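PDB 4ZQX: polyhedrin from Uranotaenia sapphirina cypovirus, which forms the crystalline protein matrix of the occlusion bodies (polyhedra) in which cypovirus particles are embedded, and probably binds ATP. Local coordinates for the interface of chains A and B. Coordinates in Å, arbitrary orientation; residue numbers count along the deposited sequence, not the author numbering. Chains: chain A/B, Polyhedrin.

Contact 1: the interface of chains A and B. Residues chain A 24-26, 28, 46, 48; chain B 120, 136-138.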
loop_
_atom_site.group_PDB
_atom_site.type_symbol
_atom_site.label_atom_id
_atom_site.label_comp_id
_atom_site.label_asym_id
_atom_site.label_seq_id
_atom_site.Cartn_x
_atom_site.Cartn_y
_atom_site.Cartn_z
ATOM N N ASP A 24 -8.752 -9.005 -17.731
ATOM C CA ASP A 24 -9.222 -8.074 -16.695
ATOM C C ASP A 24 -10.174 -8.701 -15.660
ATOM O O ASP A 24 -10.702 -7.991 -14.799
ATOM C CB ASP A 24 -9.833 -6.788 -17.292
ATOM C CG ASP A 24 -8.838 -5.622 -17.362
ATOM O OD1 ASP A 24 -7.654 -5.758 -16.949
ATOM O OD2 ASP A 24 -9.272 -4.557 -17.843
ATOM N N ALA A 25 -10.359 -10.021 -15.709
ATOM C CA ALA A 25 -11.116 -10.717 -14.665
ATOM C C ALA A 25 -10.176 -11.046 -13.524
ATOM O O ALA A 25 -9.047 -11.485 -13.748
ATOM C CB ALA A 25 -11.752 -11.976 -15.206
ATOM N N ASN A 26 -10.622 -10.814 -12.291
ATOM C CA ASN A 26 -9.753 -11.035 -11.150
ATOM C C ASN A 26 -9.518 -12.498 -10.788
ATOM O O ASN A 26 -10.435 -13.308 -10.806
ATOM C CB ASN A 26 -10.326 -10.336 -9.917
ATOM C CG ASN A 26 -10.084 -8.857 -9.917
ATOM O OD1 ASN A 26 -9.065 -8.379 -10.405
ATOM N ND2 ASN A 26 -11.024 -8.113 -9.360
ATOM N N GLU A 28 -8.745 -14.492 -7.286
ATOM C CA GLU A 28 -9.188 -14.192 -5.924
ATOM C C GLU A 28 -8.340 -14.926 -4.892
ATOM O O GLU A 28 -8.036 -16.113 -5.056
ATOM C CB GLU A 28 -10.651 -14.605 -5.733
ATOM C CG GLU A 28 -11.603 -14.099 -6.796
ATOM C CD GLU A 28 -11.880 -12.605 -6.737
ATOM O OE1 GLU A 28 -11.632 -11.997 -5.683
ATOM O OE2 GLU A 28 -12.383 -12.053 -7.745
ATOM N N ALA A 46 -7.388 -9.263 -4.556
ATOM C CA ALA A 46 -7.716 -9.654 -5.926
ATOM C C ALA A 46 -6.958 -8.821 -6.945
ATOM O O ALA A 46 -6.688 -7.642 -6.722
ATOM C CB ALA A 46 -9.210 -9.510 -6.163
ATOM N N PRO A 48 -6.205 -9.078 -11.692
ATOM C CA PRO A 48 -6.242 -9.981 -12.847
ATOM C C PRO A 48 -4.881 -10.521 -13.248
ATOM O O PRO A 48 -4.847 -11.521 -13.949
ATOM C CB PRO A 48 -6.791 -9.080 -13.979
ATOM C CG PRO A 48 -7.446 -7.926 -13.275
ATOM C CD PRO A 48 -6.561 -7.701 -12.072
ATOM N N ARG B 120 -17.201 0.333 -6.502
ATOM C CA ARG B 120 -17.269 -1.112 -6.263
ATOM C C ARG B 120 -18.039 -1.398 -4.982
ATOM O O ARG B 120 -18.390 -0.481 -4.265
ATOM C CB ARG B 120 -15.858 -1.719 -6.190
ATOM C CG ARG B 120 -15.024 -1.446 -7.452
ATOM C CD ARG B 120 -13.605 -1.945 -7.343
ATOM N NE ARG B 120 -13.501 -3.407 -7.317
ATOM C CZ ARG B 120 -13.481 -4.185 -8.395
ATOM N NH1 ARG B 120 -13.574 -3.660 -9.616
ATOM N NH2 ARG B 120 -13.360 -5.503 -8.257
ATOM N N ASP B 136 -16.107 -10.984 -10.920
ATOM C CA ASP B 136 -15.362 -9.894 -10.315
ATOM C C ASP B 136 -14.232 -9.528 -11.286
ATOM O O ASP B 136 -13.436 -10.388 -11.680
ATOM C CB ASP B 136 -14.827 -10.342 -8.950
ATOM C CG ASP B 136 -14.077 -9.246 -8.212
ATOM O OD1 ASP B 136 -14.546 -8.090 -8.180
ATOM O OD2 ASP B 136 -12.995 -9.546 -7.647
ATOM N N ARG B 137 -14.181 -8.261 -11.681
ATOM C CA ARG B 137 -13.265 -7.818 -12.732
ATOM C C ARG B 137 -12.916 -6.355 -12.495
ATOM O O ARG B 137 -13.478 -5.732 -11.601
ATOM C CB ARG B 137 -13.875 -8.034 -14.131
ATOM C CG ARG B 137 -15.292 -7.502 -14.323
ATOM C CD ARG B 137 -15.349 -6.031 -14.730
ATOM N NE ARG B 137 -14.566 -5.762 -15.939
ATOM C CZ ARG B 137 -14.968 -6.001 -17.182
ATOM N NH1 ARG B 137 -16.176 -6.502 -17.431
ATOM N NH2 ARG B 137 -14.151 -5.733 -18.192
ATOM N N ILE B 138 -11.982 -5.818 -13.274
ATOM C CA ILE B 138 -11.627 -4.408 -13.161
ATOM C C ILE B 138 -11.953 -3.719 -14.491
ATOM O O ILE B 138 -12.200 -4.379 -15.513
ATOM C CB ILE B 138 -10.144 -4.183 -12.779
ATOM C CG1 ILE B 138 -9.196 -4.596 -13.910
ATOM C CG2 ILE B 138 -9.815 -4.944 -11.496
ATOM C CD1 ILE B 138 -7.748 -4.144 -13.688
#
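B:Asp136 meets A:Asn26 through both backbone and side chain, and these two residues bury the most surface in this patch of the chain A/chain B interface. The A:Asn26 backbone N donates to the B:Asp136 carbonyl O at 2.9 Å. With CG of B:Asp136 anti to its backbone N (chi1 -178°), the carboxylate swings over to the A:Asn26 amide, whose ND2 donates to OD2 at 3.0 Å. The carboxylate oxygen lies close to the amide plane, whereas ND2 comes down on OD2 from above the carboxylate plane, 67° out of it. The same OD2 stands 2.6 Å from OE2 of A:Glu28; two carboxylate oxygens this close would probably need a shared proton, which the structure alone does not show. The other oxygen, OD1, is held within chain B by a salt bridge to B:Arg120 NH2 at 2.8 Å. A:Asp24 is the third main contributor: its carbonyl O accepts a hydrogen bond from the backbone N of B:Ile138 at 2.9 Å. Its carboxylate crosses the B:Ile138 side chain at about a right angle, CG to CG1 3.6 Å, while A:Pro48 CG packs on the same isoleucine. The two stretches run antiparallel, A:Ala25 pairing with B:Arg137 in a beta bridge. On chain A this strip lies between the 3-10 helix 19-21 and strand 27-34; on chain B it directly follows the 3-10 helix 133-135.

Contact 2: the interface of chains A and B. Residues chain A 194-195, 198-199; chain B 189, 194, 198, 201.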
loop_
_atom_site.group_PDB
_atom_site.type_symbol
_atom_site.label_atom_id
_atom_site.label_comp_id
_atom_site.label_asym_id
_atom_site.label_seq_id
_atom_site.Cartn_x
_atom_site.Cartn_y
_atom_site.Cartn_z
ATOM N N LEU A 194 1.658 -4.031 -22.613
ATOM C CA LEU A 194 2.328 -3.922 -21.317
ATOM C C LEU A 194 1.807 -2.765 -20.442
ATOM O O LEU A 194 1.517 -2.953 -19.277
ATOM C CB LEU A 194 3.845 -3.799 -21.523
ATOM C CG LEU A 194 4.698 -3.473 -20.291
ATOM C CD1 LEU A 194 4.640 -4.610 -19.267
ATOM C CD2 LEU A 194 6.127 -3.203 -20.720
ATOM N N GLY A 195 1.687 -1.575 -21.009
ATOM C CA GLY A 195 1.203 -0.426 -20.245
ATOM C C GLY A 195 -0.171 -0.665 -19.645
ATOM O O GLY A 195 -0.479 -0.230 -18.522
ATOM N N ILE A 198 0.274 -2.879 -16.655
ATOM C CA ILE A 198 0.883 -2.159 -15.539
ATOM C C ILE A 198 -0.157 -1.276 -14.855
ATOM O O ILE A 198 -0.185 -1.175 -13.631
ATOM C CB ILE A 198 2.119 -1.347 -15.989
ATOM C CG1 ILE A 198 3.272 -2.309 -16.307
ATOM C CG2 ILE A 198 2.543 -0.361 -14.903
ATOM C CD1 ILE A 198 4.511 -1.639 -16.865
ATOM N N GLU A 199 -1.032 -0.671 -15.648
ATOM C CA GLU A 199 -2.074 0.193 -15.107
ATOM C C GLU A 199 -3.043 -0.569 -14.212
ATOM O O GLU A 199 -3.661 0.021 -13.321
ATOM C CB GLU A 199 -2.834 0.871 -16.247
ATOM C CG GLU A 199 -2.048 2.021 -16.848
ATOM C CD GLU A 199 -2.495 2.423 -18.239
ATOM O OE1 GLU A 199 -3.509 1.911 -18.736
ATOM O OE2 GLU A 199 -1.803 3.264 -18.848
ATOM N N TYR B 189 6.561 3.378 -22.058
ATOM C CA TYR B 189 6.841 2.017 -21.595
ATOM C C TYR B 189 7.705 1.234 -22.586
ATOM O O TYR B 189 8.052 0.087 -22.323
ATOM C CB TYR B 189 5.544 1.227 -21.357
ATOM C CG TYR B 189 4.657 1.790 -20.274
ATOM C CD1 TYR B 189 4.925 1.549 -18.932
ATOM C CD2 TYR B 189 3.553 2.557 -20.592
ATOM C CE1 TYR B 189 4.107 2.050 -17.947
ATOM C CE2 TYR B 189 2.722 3.066 -19.608
ATOM C CZ TYR B 189 3.011 2.812 -18.286
ATOM O OH TYR B 189 2.190 3.313 -17.298
ATOM N N LEU B 194 11.579 2.122 -19.793
ATOM C CA LEU B 194 10.605 1.376 -18.996
ATOM C C LEU B 194 10.986 1.246 -17.508
ATOM O O LEU B 194 10.176 1.498 -16.638
ATOM C CB LEU B 194 10.377 -0.010 -19.616
ATOM C CG LEU B 194 9.540 -1.012 -18.810
ATOM C CD1 LEU B 194 8.096 -0.524 -18.659
ATOM C CD2 LEU B 194 9.586 -2.369 -19.484
ATOM N N ILE B 198 8.872 2.363 -14.194
ATOM C CA ILE B 198 8.456 1.409 -13.168
ATOM C C ILE B 198 8.927 1.878 -11.794
ATOM O O ILE B 198 8.201 1.762 -10.811
ATOM C CB ILE B 198 8.949 -0.022 -13.486
ATOM C CG1 ILE B 198 8.150 -0.584 -14.669
ATOM C CG2 ILE B 198 8.793 -0.930 -12.268
ATOM C CD1 ILE B 198 8.614 -1.945 -15.149
ATOM N N LEU B 201 6.437 4.513 -10.204
ATOM C CA LEU B 201 5.084 4.131 -9.826
ATOM C C LEU B 201 4.949 4.025 -8.310
ATOM O O LEU B 201 5.823 3.477 -7.647
ATOM C CB LEU B 201 4.749 2.780 -10.447
ATOM C CG LEU B 201 4.691 2.717 -11.974
ATOM C CD1 LEU B 201 4.396 1.303 -12.439
ATOM C CD2 LEU B 201 3.643 3.675 -12.520
HETATM O O HOH W 1 0.101 4.945 -18.036
#
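Helix 194-200 of chain A, with regular helical torsions, presents the bare backbone of A:Gly195 to the ring of B:Tyr189, a loop residue shortly before the same helix in chain B. The glycine CA sits over one face of the phenol, displaced toward the rim, and approaches CD2 to 3.8 Å in a CH-pi contact. On the same side of the ring plane, toward the CD1/CE1 rim, the A:Ile198 side chain crosses obliquely, its CD1 methyl 3.8 Å from B:Tyr189 CD1. The first torsion directs the two branches: CG1 beside the backbone N (chi1 -72°) carries CD1 to the tyrosine, and CG2, anti to the backbone N, turns to B:Leu201. There CG2 meets CD1 of the leucine at 3.5 Å, the two side chains crossing at about a right angle. The two copies of Leu194 reach toward each other tip to tip, CD2 to CD2 3.8 Å. B:Leu194 CD1 also lies at the edge of the B:Tyr189 ring, in its plane, and probably helps to position that ring. No direct polar bond spans this patch. A water in the plane of the phenol instead bridges the hydroxyl OH of B:Tyr189, 2.8 Å away, and the carboxylate OE2 of A:Glu199, 2.7 Å away. The contact thus joins equivalent helical regions of neighbouring subunits through a largely apolar surface, and probably helps to hold together the trimer present in the deposited assembly.

Contact 3: the interface of chains A and B. Residues chain A 28, 107, 224-227; chain B 125, 131-133.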
loop_
_atom_site.group_PDB
_atom_site.type_symbol
_atom_site.label_atom_id
_atom_site.label_comp_id
_atom_site.label_asym_id
_atom_site.label_seq_id
_atom_site.Cartn_x
_atom_site.Cartn_y
_atom_site.Cartn_z
ATOM N N GLU A 28 -8.745 -14.492 -7.286
ATOM C CA GLU A 28 -9.188 -14.192 -5.924
ATOM C C GLU A 28 -8.340 -14.926 -4.892
ATOM O O GLU A 28 -8.036 -16.113 -5.056
ATOM C CB GLU A 28 -10.651 -14.605 -5.733
ATOM C CG GLU A 28 -11.603 -14.099 -6.796
ATOM C CD GLU A 28 -11.880 -12.605 -6.737
ATOM O OE1 GLU A 28 -11.632 -11.997 -5.683
ATOM O OE2 GLU A 28 -12.383 -12.053 -7.745
ATOM N N ARG A 107 -8.795 -18.729 -6.117
ATOM C CA ARG A 107 -9.828 -19.059 -7.088
ATOM C C ARG A 107 -9.656 -18.221 -8.336
ATOM O O ARG A 107 -9.603 -17.002 -8.261
ATOM C CB ARG A 107 -11.237 -18.826 -6.504
ATOM C CG ARG A 107 -12.363 -19.449 -7.335
ATOM C CD ARG A 107 -13.755 -18.896 -6.960
ATOM N NE ARG A 107 -14.825 -19.711 -7.534
ATOM C CZ ARG A 107 -15.309 -19.578 -8.766
ATOM N NH1 ARG A 107 -14.843 -18.635 -9.571
ATOM N NH2 ARG A 107 -16.271 -20.386 -9.190
ATOM N N ASN A 224 -21.688 -16.575 0.982
ATOM C CA ASN A 224 -22.289 -15.346 0.478
ATOM C C ASN A 224 -21.730 -15.048 -0.913
ATOM O O ASN A 224 -22.441 -14.566 -1.798
ATOM C CB ASN A 224 -21.982 -14.174 1.424
ATOM C CG ASN A 224 -22.932 -13.000 1.241
ATOM O OD1 ASN A 224 -24.149 -13.161 1.310
ATOM N ND2 ASN A 224 -22.379 -11.809 1.019
ATOM N N TYR A 225 -20.438 -15.321 -1.088
ATOM C CA TYR A 225 -19.714 -14.898 -2.301
ATOM C C TYR A 225 -19.224 -16.026 -3.210
ATOM O O TYR A 225 -18.790 -15.775 -4.333
ATOM C CB TYR A 225 -18.528 -14.019 -1.914
ATOM C CG TYR A 225 -18.905 -12.671 -1.336
ATOM C CD1 TYR A 225 -19.857 -11.864 -1.946
ATOM C CD2 TYR A 225 -18.302 -12.203 -0.172
ATOM C CE1 TYR A 225 -20.186 -10.633 -1.422
ATOM C CE2 TYR A 225 -18.629 -10.956 0.359
ATOM C CZ TYR A 225 -19.572 -10.182 -0.270
ATOM O OH TYR A 225 -19.893 -8.946 0.250
ATOM N N GLY A 226 -19.284 -17.261 -2.732
ATOM C CA GLY A 226 -18.906 -18.410 -3.536
ATOM C C GLY A 226 -17.436 -18.790 -3.486
ATOM O O GLY A 226 -16.856 -19.085 -4.519
ATOM N N MET A 227 -16.846 -18.767 -2.295
ATOM C CA MET A 227 -15.555 -19.402 -2.043
ATOM C C MET A 227 -15.815 -20.609 -1.156
ATOM O O MET A 227 -16.284 -20.468 -0.038
ATOM C CB MET A 227 -14.589 -18.459 -1.326
ATOM C CG MET A 227 -13.161 -19.032 -1.186
ATOM S SD MET A 227 -12.261 -19.092 -2.758
ATOM C CE MET A 227 -11.608 -17.422 -2.824
ATOM N N LEU B 125 -15.730 -6.040 -4.344
ATOM C CA LEU B 125 -16.078 -6.766 -5.558
ATOM C C LEU B 125 -16.762 -5.848 -6.552
ATOM O O LEU B 125 -17.323 -4.828 -6.158
ATOM C CB LEU B 125 -17.041 -7.899 -5.243
ATOM C CG LEU B 125 -16.585 -8.975 -4.269
ATOM C CD1 LEU B 125 -17.667 -10.041 -4.183
ATOM C CD2 LEU B 125 -15.299 -9.567 -4.717
ATOM N N GLU B 131 -23.416 -9.692 -5.870
ATOM C CA GLU B 131 -21.971 -9.763 -5.935
ATOM C C GLU B 131 -21.488 -11.175 -5.643
ATOM O O GLU B 131 -21.991 -11.845 -4.756
ATOM C CB GLU B 131 -21.376 -8.738 -4.980
ATOM C CG GLU B 131 -21.732 -7.321 -5.415
ATOM C CD GLU B 131 -21.304 -6.236 -4.447
ATOM O OE1 GLU B 131 -20.548 -6.517 -3.500
ATOM O OE2 GLU B 131 -21.734 -5.085 -4.654
ATOM N N GLU B 132 -20.498 -11.619 -6.406
ATOM C CA GLU B 132 -20.034 -12.998 -6.326
ATOM C C GLU B 132 -18.613 -13.062 -6.873
ATOM O O GLU B 132 -18.280 -12.320 -7.805
ATOM C CB GLU B 132 -20.992 -13.870 -7.148
ATOM C CG GLU B 132 -20.670 -15.317 -7.224
ATOM C CD GLU B 132 -21.801 -16.106 -7.820
ATOM O OE1 GLU B 132 -22.623 -15.527 -8.580
ATOM O OE2 GLU B 132 -21.875 -17.309 -7.521
ATOM N N TYR B 133 -17.773 -13.928 -6.301
ATOM C CA TYR B 133 -16.362 -13.990 -6.703
ATOM C C TYR B 133 -16.177 -14.348 -8.174
ATOM O O TYR B 133 -15.242 -13.879 -8.806
ATOM C CB TYR B 133 -15.570 -14.992 -5.840
ATOM C CG TYR B 133 -15.158 -14.452 -4.491
ATOM C CD1 TYR B 133 -14.590 -13.190 -4.375
ATOM C CD2 TYR B 133 -15.342 -15.193 -3.333
ATOM C CE1 TYR B 133 -14.213 -12.694 -3.161
ATOM C CE2 TYR B 133 -14.973 -14.690 -2.097
ATOM C CZ TYR B 133 -14.411 -13.446 -2.029
ATOM O OH TYR B 133 -14.043 -12.927 -0.828
HETATM O O HOH W 2 -21.369 -7.380 -1.204
#
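A:Tyr225 and B:Tyr133 pack against each other in this cypovirus polyhedrin interface not by stacking rings but by laying the CB of the first over the face of the second, 3.6 Å from CE2. The carboxylate of A:Glu28 lies on the other side of the B:Tyr133 ring plane, displaced past the CD1 rim. It is inclined 37° to the ring, with OE1 3.4 Å from CD1, a van der Waals contact made from above the ring plane near its rim. A:Met227 CB packs by CE2 and CD2, tilted out of the ring plane to the A:Glu28 side. The A:Tyr225 ring is sandwiched near its rim: B:Leu125 CD1 rests over one face, 3.6 Å from the tyrosine CD1, and the amide ND2 of the preceding A:Asn224 lies over the opposite face. CG of A:Tyr225 stands beside its backbone N, anti to the carbonyl carbon (chi1 -68°), which places the ring beside B:Glu131. The A:Tyr225 carbonyl O accepts a hydrogen bond from the backbone N of B:Tyr133 at 2.9 Å, almost straight with 176° at the hydrogen. At the A:Tyr225 ring edge, in plane, lies the carbonyl O of B:Glu131. Farther along the same ring, the phenol OH reaches a water at 2.6 Å, and this water lies equally close, 2.6 Å, to the carboxylate OE1 of B:Glu131. The extended side chain of B:Glu132 passes by the A:Tyr225 carbonyl with its CG.

Contact 4: the interface of chains A and B. Residues chain A 220, 224; chain B 84-87.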
loop_
_atom_site.group_PDB
_atom_site.type_symbol
_atom_site.label_atom_id
_atom_site.label_comp_id
_atom_site.label_asym_id
_atom_site.label_seq_id
_atom_site.Cartn_x
_atom_site.Cartn_y
_atom_site.Cartn_z
ATOM N N TYR A 220 -21.451 -15.970 6.332
ATOM C CA TYR A 220 -21.493 -14.566 5.916
ATOM C C TYR A 220 -20.344 -14.130 5.007
ATOM O O TYR A 220 -20.354 -13.002 4.511
ATOM C CB TYR A 220 -21.605 -13.661 7.158
ATOM C CG TYR A 220 -22.816 -14.024 7.975
ATOM C CD1 TYR A 220 -24.053 -14.197 7.366
ATOM C CD2 TYR A 220 -22.716 -14.287 9.334
ATOM C CE1 TYR A 220 -25.172 -14.576 8.100
ATOM C CE2 TYR A 220 -23.833 -14.676 10.077
ATOM C CZ TYR A 220 -25.052 -14.817 9.439
ATOM O OH TYR A 220 -26.152 -15.210 10.137
ATOM N N ASN A 224 -21.688 -16.575 0.982
ATOM C CA ASN A 224 -22.289 -15.346 0.478
ATOM C C ASN A 224 -21.730 -15.048 -0.913
ATOM O O ASN A 224 -22.441 -14.566 -1.798
ATOM C CB ASN A 224 -21.982 -14.174 1.424
ATOM C CG ASN A 224 -22.932 -13.000 1.241
ATOM O OD1 ASN A 224 -24.149 -13.161 1.310
ATOM N ND2 ASN A 224 -22.379 -11.809 1.019
ATOM N N ALA B 84 -23.740 -8.807 3.710
ATOM C CA ALA B 84 -24.374 -10.097 3.987
ATOM C C ALA B 84 -25.517 -9.915 4.979
ATOM O O ALA B 84 -25.318 -9.362 6.065
ATOM C CB ALA B 84 -23.345 -11.105 4.552
ATOM N N SER B 85 -26.707 -10.378 4.600
ATOM C CA SER B 85 -27.883 -10.256 5.446
ATOM C C SER B 85 -27.666 -10.817 6.846
ATOM O O SER B 85 -27.141 -11.895 7.015
ATOM C CB SER B 85 -29.055 -10.982 4.814
ATOM O OG SER B 85 -29.382 -10.387 3.584
ATOM N N HIS B 86 -28.112 -10.062 7.839
ATOM C CA HIS B 86 -28.054 -10.438 9.257
ATOM C C HIS B 86 -26.694 -10.977 9.726
ATOM O O HIS B 86 -26.601 -11.983 10.452
ATOM C CB HIS B 86 -29.232 -11.339 9.681
ATOM C CG HIS B 86 -29.350 -12.644 8.948
ATOM N ND1 HIS B 86 -28.518 -13.717 9.184
ATOM C CD2 HIS B 86 -30.285 -13.084 8.064
ATOM C CE1 HIS B 86 -28.889 -14.735 8.421
ATOM N NE2 HIS B 86 -29.964 -14.379 7.738
ATOM N N SER B 87 -25.643 -10.261 9.337
ATOM C CA SER B 87 -24.279 -10.629 9.688
ATOM C C SER B 87 -23.704 -9.746 10.808
ATOM O O SER B 87 -22.583 -9.956 11.251
ATOM C CB SER B 87 -23.396 -10.571 8.443
ATOM O OG SER B 87 -23.213 -9.242 7.981
#
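The A:Tyr220 ring carries B:Ser87 CB on one face, toward the CG end of the rim and 3.5 Å from CG, and has B:His86 CE1 at its edge, in plane. On the same side of the ring plane as B:Ser87 CB, the carbonyl O of B:His86 stands above CZ and that of B:Ser85 is 3.5 Å from CE1. The imidazole of B:His86 stands nearly perpendicular to the phenol, the two planes 88° apart, and in turn has the tyrosine OH in its own plane at its edge. This geometry lets ND1 donate to OH at 3.0 Å, although the bond is bent, with 130° at the hydrogen. B:His86 has left-handed helical backbone torsions, and its CG is set between the backbone N and the carbonyl carbon (chi1 60°), which brings the imidazole across the hydroxyl end of the phenol. B:Ala84 fills in beside the helix: its methyl CB lies 3.5 Å from the A:Tyr220 carbonyl O and also rests against the side-chain amide of A:Asn224, one helical turn farther on. The tyrosine gives up the most surface in this patch, its ring lodged against the loop that follows helix 72-83 of chain B. This loop is braced internally by the hydroxyl OG of B:Ser87, which donates to the B:Ala84 carbonyl O at 2.8 Å.

Contacts 1, 3 and 4 form a continuous run: the C-alpha centres of contacts 1 and 3 are about 11 Å apart, and those of contacts 3 and 4 about 13 Å. A:Glu28 belongs to both contact 1 and contact 3, and A:Asn224, in helix 214-225, to both contact 3 and contact 4. On chain B, the segment 131-138 serves contact 3 and then contact 1. Contact 2 stands apart, its C-alpha centre about 19 Å from that of contact 1 and about 39 Å from that of contact 4. Such widely spaced grips would fix the relative orientation of the subunits, in keeping with the three-copy assembly deposited.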